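Side-chain contact in geranyltranstransferase (Staphylococcus aureus, PDB 1RTR), which probably joins isopentenyl diphosphate to geranyl diphosphate to make farnesyl diphosphate, a precursor for isoprenoid biosynthesis: residues R128-D131 against E132-I135. Residues are numbered along the deposited sequence; the frame is centred on the assembly and turned at random.
Sequences RLTD and EVKI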
loop_
_atom_site.group_PDB
_atom_site.type_symbol
_atom_site.label_atom_id
_atom_site.label_comp_id
_atom_site.label_asym_id
_atom_site.label_seq_id
_atom_site.Cartn_x
_atom_site.Cartn_y
_atom_site.Cartn_z
ATOM N N ARG A 128 -15.907 11.356 -8.576
ATOM C CA ARG A 128 -17.307 10.948 -8.605
ATOM C C ARG A 128 -17.845 10.690 -7.184
ATOM O O ARG A 128 -19.056 10.632 -6.968
ATOM C CB ARG A 128 -17.491 9.739 -9.520
ATOM C CG ARG A 128 -16.800 9.903 -10.868
ATOM C CD ARG A 128 -17.576 9.382 -12.059
ATOM N NE ARG A 128 -16.936 8.198 -12.640
ATOM C CZ ARG A 128 -16.416 8.123 -13.868
ATOM N NH1 ARG A 128 -15.864 6.988 -14.276
ATOM N NH2 ARG A 128 -16.441 9.168 -14.689
ATOM N N LEU A 129 -16.932 10.567 -6.223
ATOM C CA LEU A 129 -17.280 10.328 -4.828
ATOM C C LEU A 129 -16.885 11.504 -3.959
ATOM O O LEU A 129 -15.891 12.171 -4.220
ATOM C CB LEU A 129 -16.593 9.060 -4.297
ATOM C CG LEU A 129 -16.373 7.827 -5.186
ATOM C CD1 LEU A 129 -15.495 6.818 -4.471
ATOM C CD2 LEU A 129 -17.693 7.181 -5.603
ATOM N N THR A 130 -17.669 11.747 -2.918
ATOM C CA THR A 130 -17.352 12.766 -1.920
ATOM C C THR A 130 -16.141 12.315 -1.128
ATOM O O THR A 130 -15.765 11.136 -1.156
ATOM C CB THR A 130 -18.545 12.992 -0.943
ATOM O OG1 THR A 130 -18.761 11.805 -0.156
ATOM C CG2 THR A 130 -19.874 13.200 -1.710
ATOM N N ASP A 131 -15.539 13.248 -0.403
ATOM C CA ASP A 131 -14.415 12.917 0.456
ATOM C C ASP A 131 -14.832 11.965 1.585
ATOM O O ASP A 131 -14.061 11.071 1.978
ATOM C CB ASP A 131 -13.737 14.197 0.959
ATOM C CG ASP A 131 -13.014 14.950 -0.165
ATOM O OD1 ASP A 131 -12.596 16.114 0.063
ATOM O OD2 ASP A 131 -12.819 14.453 -1.309
ATOM N N GLU A 132 -16.057 12.132 2.076
ATOM C CA GLU A 132 -16.592 11.247 3.102
ATOM C C GLU A 132 -16.649 9.776 2.615
ATOM O O GLU A 132 -16.181 8.873 3.309
ATOM C CB GLU A 132 -17.947 11.769 3.620
ATOM C CG GLU A 132 -18.980 10.700 3.956
ATOM C CD GLU A 132 -19.612 10.898 5.317
ATOM O OE1 GLU A 132 -20.774 11.368 5.370
ATOM O OE2 GLU A 132 -18.945 10.575 6.336
ATOM N N VAL A 133 -17.177 9.542 1.418
ATOM C CA VAL A 133 -17.279 8.183 0.897
ATOM C C VAL A 133 -15.881 7.644 0.563
ATOM O O VAL A 133 -15.593 6.461 0.762
ATOM C CB VAL A 133 -18.254 8.102 -0.325
ATOM C CG1 VAL A 133 -18.313 6.716 -0.904
ATOM C CG2 VAL A 133 -19.652 8.539 0.071
ATOM N N LYS A 134 -15.008 8.524 0.077
ATOM C CA LYS A 134 -13.643 8.140 -0.277
ATOM C C LYS A 134 -12.879 7.591 0.923
ATOM O O LYS A 134 -12.184 6.580 0.813
ATOM C CB LYS A 134 -12.885 9.336 -0.851
ATOM C CG LYS A 134 -13.097 9.565 -2.330
ATOM C CD LYS A 134 -12.102 10.584 -2.829
ATOM C CE LYS A 134 -12.774 11.886 -3.188
ATOM N NZ LYS A 134 -12.041 12.445 -4.327
ATOM N N ILE A 135 -13.011 8.259 2.065
ATOM C CA ILE A 135 -12.400 7.782 3.299
ATOM C C ILE A 135 -12.919 6.388 3.666
ATOM O O ILE A 135 -12.134 5.498 3.960
ATOM C CB ILE A 135 -12.592 8.818 4.450
ATOM C CG1 ILE A 135 -11.772 10.087 4.176
ATOM C CG2 ILE A 135 -12.196 8.244 5.795
ATOM C CD1 ILE A 135 -10.295 9.851 3.839
#
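Glu-132, in the first turn of helix 131-145, passes its CB 3.9 Å from Thr-130 OG1, while its carboxylate leads away from the turn; an acidic residue suits a position so near a helix N-terminus, where its charge probably interacts well with the helix dipole. Val-133 receives the cap: its backbone N donates to Thr-130 OG1 at 3.2 Å, nearly straight at 165°. Thr-130 can accept because its hydroxyl stands between its own backbone N and carbonyl carbon (chi1 66°). The branched Val-133 side chain lays CG2 beside that hydroxyl, and its CB lies 4.4 Å from Leu-129 CB; both residues also pack on Ile-192 of helix 179-193. Lys-134 closes the first helical turn, N to Thr-130 O at 3.0 Å. Its chain runs alongside Asp-131, turned about its CG-CD and CD-CE bonds, which carries CE against Asp-131 OD2 and leaves NZ 3.7 Å from that oxygen, a long salt bridge. The main grip on that nitrogen is a hydrogen bond to Asp-126 O in the preceding loop, a reach that a long, flexible lysine allows. Ile-135 continues the helical bonding, N to Asp-131 O at 3.0 Å, and offers an apolar side chain to Ile-135 of the second subunit. The Thr-130 to Val-133 bond is a threonine N-cap, which starts a helix at the dimer interface of this mainly helical polyprenyl synthetase fold.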